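Local coordinates for protein serine-tRNA ligase (Naegleria fowleri, PDB 6BLJ) that probably attaches serine to its cognate tRNA in the cytoplasm, activating the amino acid with ATP, and is captured here with adenosine monophosphate bound, at residues N152-H155 with E156-V160; V341-K345 with D346-W350; V374-S378 with G379-N383. All coordinates share one frame; numbering follows the deposited sequence. Where two conformers were deposited one is given.

Contact 1 (N152-H155 with E156-V160)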
loop_
_atom_site.group_PDB
_atom_site.type_symbol
_atom_site.label_atom_id
_atom_site.label_comp_id
_atom_site.label_asym_id
_atom_site.label_seq_id
_atom_site.Cartn_x
_atom_site.Cartn_y
_atom_site.Cartn_z
ATOM N N ASN A 152 17.016 16.833 -10.091
ATOM C CA ASN A 152 17.346 18.225 -10.378
ATOM C C ASN A 152 18.834 18.479 -10.131
ATOM O O ASN A 152 19.478 17.806 -9.324
ATOM C CB ASN A 152 16.483 19.145 -9.504
ATOM C CG ASN A 152 16.345 20.548 -10.083
ATOM O OD1 ASN A 152 16.929 20.860 -11.116
ATOM N ND2 ASN A 152 15.571 21.393 -9.418
ATOM N N ILE A 153 19.394 19.441 -10.862
ATOM C CA ILE A 153 20.806 19.780 -10.693
ATOM C C ILE A 153 21.044 20.291 -9.273
ATOM O O ILE A 153 20.403 21.247 -8.818
ATOM C CB ILE A 153 21.237 20.801 -11.744
ATOM C CG1 ILE A 153 20.966 20.244 -13.139
ATOM C CG2 ILE A 153 22.722 21.142 -11.591
ATOM C CD1 ILE A 153 21.748 18.973 -13.432
ATOM N N VAL A 154 21.958 19.636 -8.557
ATOM C CA VAL A 154 22.273 20.019 -7.183
ATOM C C VAL A 154 23.107 21.294 -7.187
ATOM O O VAL A 154 24.122 21.394 -7.892
ATOM C CB VAL A 154 22.999 18.868 -6.468
ATOM C CG1 VAL A 154 23.441 19.287 -5.081
ATOM C CG2 VAL A 154 22.072 17.650 -6.379
ATOM N N HIS A 155 22.704 22.262 -6.373
ATOM C CA HIS A 155 23.383 23.551 -6.332
ATOM C C HIS A 155 24.793 23.430 -5.758
ATOM O O HIS A 155 25.064 22.613 -4.872
ATOM C CB HIS A 155 22.570 24.540 -5.489
ATOM C CG HIS A 155 23.011 25.963 -5.634
ATOM N ND1 HIS A 155 23.891 26.558 -4.758
ATOM C CD2 HIS A 155 22.679 26.913 -6.542
ATOM C CE1 HIS A 155 24.095 27.811 -5.127
ATOM N NE2 HIS A 155 23.369 28.052 -6.203
ATOM N N GLU A 156 25.683 24.311 -6.234
ATOM C CA GLU A 156 27.092 24.260 -5.847
ATOM C C GLU A 156 27.321 24.496 -4.348
ATOM O O GLU A 156 28.362 24.090 -3.826
ATOM C CB GLU A 156 27.894 25.281 -6.666
ATOM C CG GLU A 156 29.415 25.162 -6.504
ATOM C CD GLU A 156 29.993 23.852 -7.051
ATOM O OE1 GLU A 156 29.423 23.289 -8.012
ATOM O OE2 GLU A 156 31.017 23.380 -6.504
ATOM N N THR A 157 26.413 25.176 -3.653
ATOM C CA THR A 157 26.614 25.420 -2.224
ATOM C C THR A 157 26.150 24.270 -1.336
ATOM O O THR A 157 26.251 24.378 -0.108
ATOM C CB THR A 157 25.901 26.705 -1.794
ATOM O OG1 THR A 157 24.496 26.590 -2.077
ATOM C CG2 THR A 157 26.501 27.929 -2.525
ATOM N N VAL A 158 25.655 23.183 -1.917
ATOM C CA VAL A 158 25.176 22.036 -1.152
ATOM C C VAL A 158 26.369 21.195 -0.696
ATOM O O VAL A 158 27.282 20.918 -1.477
ATOM C CB VAL A 158 24.195 21.206 -2.001
ATOM C CG1 VAL A 158 23.804 19.919 -1.291
ATOM C CG2 VAL A 158 22.950 22.037 -2.362
ATOM N N VAL A 159 26.370 20.798 0.580
ATOM C CA VAL A 159 27.402 19.894 1.078
ATOM C C VAL A 159 27.277 18.548 0.381
ATOM O O VAL A 159 26.192 17.947 0.340
ATOM C CB VAL A 159 27.307 19.743 2.606
ATOM C CG1 VAL A 159 28.291 18.678 3.090
ATOM C CG2 VAL A 159 27.612 21.072 3.278
ATOM N N VAL A 160 28.387 18.074 -0.183
ATOM C CA VAL A 160 28.420 16.829 -0.941
ATOM C C VAL A 160 28.722 15.692 0.028
ATOM O O VAL A 160 29.834 15.582 0.546
ATOM C CB VAL A 160 29.456 16.889 -2.070
ATOM C CG1 VAL A 160 29.480 15.579 -2.842
ATOM C CG2 VAL A 160 29.157 18.063 -3.008
HETATM O O HOH W 1 27.098 20.628 -4.138
#
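The imidazole of H155 meets T157 at its edge, with T157 OG1 near the ring plane and T157 CB in it. H155 ND1 and T157 OG1 are hydrogen-bonded, 2.7 Å apart. T157 N donates to the same H155 ND1, over 3.1 Å, from 33° out of the ring plane. Two partners thus fix the rotation of the ring. CG of H155 is anti to the backbone N (chi1 -167°), which carries the ring forward alongside its own carbonyl to the next residues. Further off in sequence, the rings of W350 and H7 also meet this imidazole.

H155 to V158 is a type I beta turn, in the loop between helix 114-147 and strand 168-173. Its closing bond runs from V158 N to H155 O, 3.1 Å. Water 1 bridges H155 O and V158 O.

Beside the turn, V154 CG1 packs on V158 CB at 3.7 Å, and the two side chains cross at about a right angle. E156 OE1 forms a salt bridge with R32. T157 OG1 has a further partner in K387 NZ.

Contact 2 (V341-K345 with D346-W350)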
loop_
_atom_site.group_PDB
_atom_site.type_symbol
_atom_site.label_atom_id
_atom_site.label_comp_id
_atom_site.label_asym_id
_atom_site.label_seq_id
_atom_site.Cartn_x
_atom_site.Cartn_y
_atom_site.Cartn_z
ATOM N N VAL A 341 6.123 31.205 -6.298
ATOM C CA VAL A 341 6.452 31.062 -7.712
ATOM C C VAL A 341 7.300 32.270 -8.108
ATOM O O VAL A 341 6.900 33.417 -7.862
ATOM C CB VAL A 341 5.176 30.993 -8.575
ATOM C CG1 VAL A 341 5.521 30.710 -10.040
ATOM C CG2 VAL A 341 4.157 29.980 -8.011
ATOM N N THR A 342 8.463 32.034 -8.726
ATOM C CA THR A 342 9.305 33.162 -9.148
ATOM C C THR A 342 9.653 33.087 -10.629
ATOM O O THR A 342 9.519 32.052 -11.288
ATOM C CB THR A 342 10.626 33.254 -8.370
ATOM O OG1 THR A 342 11.540 32.273 -8.884
ATOM C CG2 THR A 342 10.407 33.047 -6.877
ATOM N N SER A 343 10.149 34.218 -11.129
ATOM C CA SER A 343 10.788 34.248 -12.426
ATOM C C SER A 343 11.980 33.294 -12.438
ATOM O O SER A 343 12.606 33.056 -11.405
ATOM C CB SER A 343 11.255 35.671 -12.745
ATOM O OG SER A 343 12.230 35.680 -13.771
ATOM N N PRO A 344 12.307 32.716 -13.595
ATOM C CA PRO A 344 13.526 31.915 -13.705
ATOM C C PRO A 344 14.778 32.736 -13.981
ATOM O O PRO A 344 15.849 32.150 -14.131
ATOM C CB PRO A 344 13.207 30.989 -14.888
ATOM C CG PRO A 344 12.378 31.856 -15.780
ATOM C CD PRO A 344 11.526 32.702 -14.847
ATOM N N LYS A 345 14.678 34.059 -14.038
ATOM C CA LYS A 345 15.779 34.930 -14.423
ATOM C C LYS A 345 16.562 35.429 -13.208
ATOM O O LYS A 345 16.057 35.476 -12.082
ATOM C CB LYS A 345 15.250 36.135 -15.201
ATOM C CG LYS A 345 14.456 35.759 -16.424
ATOM C CD LYS A 345 15.272 34.914 -17.373
ATOM C CE LYS A 345 14.503 34.653 -18.655
ATOM N NZ LYS A 345 14.862 33.337 -19.250
ATOM N N ASP A 346 17.825 35.790 -13.458
ATOM C CA ASP A 346 18.623 36.655 -12.575
ATOM C C ASP A 346 18.686 36.164 -11.127
ATOM O O ASP A 346 18.632 36.960 -10.186
ATOM C CB ASP A 346 18.089 38.087 -12.608
ATOM C CG ASP A 346 18.136 38.691 -13.987
ATOM O OD1 ASP A 346 19.045 38.331 -14.763
ATOM O OD2 ASP A 346 17.253 39.518 -14.294
ATOM N N ASN A 347 18.844 34.853 -10.942
ATOM C CA ASN A 347 18.985 34.249 -9.610
ATOM C C ASN A 347 17.863 34.648 -8.648
ATOM O O ASN A 347 18.030 34.556 -7.427
ATOM C CB ASN A 347 20.346 34.587 -8.982
ATOM C CG ASN A 347 21.474 33.743 -9.541
ATOM O OD1 ASN A 347 21.293 32.560 -9.837
ATOM N ND2 ASN A 347 22.650 34.346 -9.692
ATOM N N LYS A 348 16.698 35.042 -9.172
ATOM C CA LYS A 348 15.601 35.457 -8.305
ATOM C C LYS A 348 15.121 34.327 -7.408
ATOM O O LYS A 348 14.770 34.564 -6.248
ATOM C CB LYS A 348 14.433 35.996 -9.126
ATOM C CG LYS A 348 14.449 37.512 -9.248
ATOM C CD LYS A 348 13.850 37.982 -10.525
ATOM C CE LYS A 348 14.114 39.480 -10.682
ATOM N NZ LYS A 348 13.466 39.987 -11.902
ATOM N N SER A 349 15.083 33.096 -7.918
ATOM C CA SER A 349 14.602 32.018 -7.058
ATOM C C SER A 349 15.572 31.771 -5.903
ATOM O O SER A 349 15.132 31.464 -4.788
ATOM C CB SER A 349 14.358 30.741 -7.869
ATOM O OG SER A 349 15.554 30.180 -8.373
ATOM N N TRP A 350 16.882 31.953 -6.141
ATOM C CA TRP A 350 17.876 31.827 -5.073
ATOM C C TRP A 350 17.773 32.973 -4.076
ATOM O O TRP A 350 17.969 32.774 -2.870
ATOM C CB TRP A 350 19.290 31.727 -5.675
ATOM C CG TRP A 350 19.399 30.452 -6.447
ATOM C CD1 TRP A 350 19.512 30.307 -7.800
ATOM C CD2 TRP A 350 19.272 29.130 -5.908
ATOM N NE1 TRP A 350 19.504 28.973 -8.131
ATOM C CE2 TRP A 350 19.352 28.231 -6.986
ATOM C CE3 TRP A 350 19.111 28.621 -4.611
ATOM C CZ2 TRP A 350 19.282 26.851 -6.811
ATOM C CZ3 TRP A 350 19.045 27.249 -4.437
ATOM C CH2 TRP A 350 19.123 26.380 -5.530
HETATM O O HOH W 2 15.262 32.750 -10.940
#
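K345 and K348 meet through the turn between them, and T342 closes the contact at its far end. K348 N donates to K345 O over 3.0 Å, nearly straight at 166°. The same carbonyl oxygen lies against the K348 side chain, 3.4 Å from K348 CB. Beyond CG the K348 chain is extended. It runs alongside the K345 carbonyl, and its CD comes to 4.1 Å from S343 CB. The ammonium group at its end forms a salt bridge with E299.

The K345 side chain goes a different way. It is bent at chi2 (-58°), and its end leads away from the turn to a salt bridge with E436. Its backbone is held too: K345 N donates to S343 OG over 2.9 Å, which makes an ST turn. S343 OG is also bonded to E299, so E299 serves both S343 and K348.

T342 OG1 touches S349 CB at 3.4 Å. The hydroxyl donates to S343 O at 2.8 Å, from above that carbonyl plane. Water 2 sits between the two halves of the loop. It donates to S343 O and K345 O and accepts from S349 N, so the first turn of the helix is tied to the chain leaving the strand. S349 OG itself bonds to H439 and N412.

K345 to K348 form a type I' beta turn, and N347 sits at the N-cap position without a capping bond from its side chain. The turn reverses the chain from strand 332-342 into helix 348-366. The antiparallel strand pair 304-313 and 332-342 leading into it is consistent with motif 2 of class II tRNA synthetases.

Contact 3 (V374-S378 with G379-N383)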
loop_
_atom_site.group_PDB
_atom_site.type_symbol
_atom_site.label_atom_id
_atom_site.label_comp_id
_atom_site.label_asym_id
_atom_site.label_seq_id
_atom_site.Cartn_x
_atom_site.Cartn_y
_atom_site.Cartn_z
ATOM N N VAL A 374 20.635 24.462 9.002
ATOM C CA VAL A 374 21.462 23.351 8.553
ATOM C C VAL A 374 21.305 23.158 7.052
ATOM O O VAL A 374 20.207 23.251 6.488
ATOM C CB VAL A 374 21.166 22.040 9.310
ATOM C CG1 VAL A 374 21.433 22.233 10.806
ATOM C CG2 VAL A 374 19.754 21.591 9.071
ATOM N N ASN A 375 22.449 22.916 6.404
ATOM C CA ASN A 375 22.569 22.736 4.960
ATOM C C ASN A 375 22.544 21.233 4.680
ATOM O O ASN A 375 23.496 20.521 5.018
ATOM C CB ASN A 375 23.867 23.392 4.480
ATOM C CG ASN A 375 24.042 23.345 2.971
ATOM O OD1 ASN A 375 23.187 22.842 2.243
ATOM N ND2 ASN A 375 25.151 23.899 2.494
ATOM N N ILE A 376 21.455 20.754 4.076
ATOM C CA ILE A 376 21.193 19.320 3.948
ATOM C C ILE A 376 22.086 18.719 2.867
ATOM O O ILE A 376 22.137 19.218 1.733
ATOM C CB ILE A 376 19.705 19.056 3.639
ATOM C CG1 ILE A 376 18.801 19.572 4.768
ATOM C CG2 ILE A 376 19.442 17.550 3.449
ATOM C CD1 ILE A 376 19.051 18.889 6.104
ATOM N N VAL A 377 22.740 17.598 3.198
ATOM C CA VAL A 377 23.736 17.017 2.301
ATOM C C VAL A 377 23.105 16.572 0.974
ATOM O O VAL A 377 21.929 16.189 0.908
ATOM C CB VAL A 377 24.460 15.837 2.977
ATOM C CG1 VAL A 377 25.183 16.309 4.226
ATOM C CG2 VAL A 377 23.492 14.695 3.315
ATOM N N SER A 378 23.921 16.594 -0.084
ATOM C CA SER A 378 23.414 16.350 -1.434
ATOM C C SER A 378 22.750 14.983 -1.560
ATOM O O SER A 378 21.761 14.835 -2.287
ATOM C CB SER A 378 24.553 16.476 -2.439
ATOM O OG SER A 378 25.611 15.608 -2.082
ATOM N N GLY A 379 23.286 13.963 -0.883
ATOM C CA GLY A 379 22.710 12.626 -0.998
ATOM C C GLY A 379 21.316 12.484 -0.405
ATOM O O GLY A 379 20.616 11.516 -0.719
ATOM N N ALA A 380 20.894 13.420 0.447
ATOM C CA ALA A 380 19.589 13.316 1.084
ATOM C C ALA A 380 18.508 14.150 0.403
ATOM O O ALA A 380 17.340 14.036 0.783
ATOM C CB ALA A 380 19.685 13.715 2.567
ATOM N N LEU A 381 18.856 14.986 -0.575
ATOM C CA LEU A 381 17.840 15.771 -1.280
ATOM C C LEU A 381 16.924 14.859 -2.090
ATOM O O LEU A 381 17.381 13.898 -2.714
ATOM C CB LEU A 381 18.507 16.785 -2.221
ATOM C CG LEU A 381 19.410 17.846 -1.586
ATOM C CD1 LEU A 381 20.097 18.669 -2.658
ATOM C CD2 LEU A 381 18.605 18.746 -0.646
ATOM N N ASN A 382 15.625 15.156 -2.086
ATOM C CA ASN A 382 14.756 14.427 -2.998
ATOM C C ASN A 382 14.988 14.934 -4.429
ATOM O O ASN A 382 15.737 15.888 -4.669
ATOM C CB ASN A 382 13.288 14.521 -2.549
ATOM C CG ASN A 382 12.690 15.922 -2.691
ATOM O OD1 ASN A 382 13.155 16.743 -3.470
ATOM N ND2 ASN A 382 11.643 16.189 -1.931
ATOM N N ASN A 383 14.317 14.303 -5.394
ATOM C CA ASN A 383 14.650 14.561 -6.792
ATOM C C ASN A 383 14.327 15.989 -7.208
ATOM O O ASN A 383 15.000 16.537 -8.085
ATOM C CB ASN A 383 13.917 13.582 -7.710
ATOM C CG ASN A 383 14.505 12.188 -7.645
ATOM O OD1 ASN A 383 15.701 12.018 -7.388
ATOM N ND2 ASN A 383 13.669 11.180 -7.882
HETATM O O HOH W 3 19.948 13.224 -3.626
#
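L381 folds back over the two carbonyls of V377 and S378. Its CB lies 3.8 Å from S378 O. One atom further, CG sits at the same distance, 3.9 Å, from both V377 O and S378 O. CG is anti to the carbonyl carbon of L381 and beside its backbone N (chi1 -62°), which places it near the carbonyl oxygens of V377 and S378. Of the two methyls, CD1 stays near S378 O, while CD2 reaches I376 CG2 at 4.3 Å. The side chain also touches K388 on strand 387-394.

The backbone leading to L381 is curled by two bonds in succession, each joining residues three apart. A380 N donates to V377 O over 3.0 Å. L381 N donates to S378 O at 3.4 Å, and this bond is weak. Water 3 bridges S378 O and L381 O.

This bend lies in the connection between antiparallel strands 371-375 and 387-394, in the mixed sheet of the class II catalytic core. The side chain of I376 is about 9 Å from the bound AMP; I376 is not among the residues lining that pocket.

A380 CB packs against two branched residues. It is 3.9 Å from I376 CG2 and 4.0 Å from V377 CG2. V377 CG2 stands between its own backbone N and carbonyl carbon, which brings this methyl forward to A380. I376 CG2 is thus shared, since A380 and L381 both pack on it.

The S378 hydroxyl points to another part of the fold. S378 OG is hydrogen-bonded to R32 O and to S161 N.

In the fold
Along the chain the order is contact 1, contact 2, contact 3. Contacts 1 and 3 are close neighbours, their centres about 8 Å apart. Backbone bonds probably join V159 to S378 and N152 to N383. Helix 114-147 is probably part of the N-terminal arm, as in other seryl-tRNA synthetases. The loop after it is thereby stitched to the connection after strand 371-375 of the catalytic sheet. Contact 2 lies about 17 Å from contact 1, centre to centre, yet W350 at the start of helix 348-366 reaches H155. Contacts 2 and 3 do not touch; their centres are about 21 Å apart. Helix 348-366 and strand 371-375 follow one another, and both reach the same sheet.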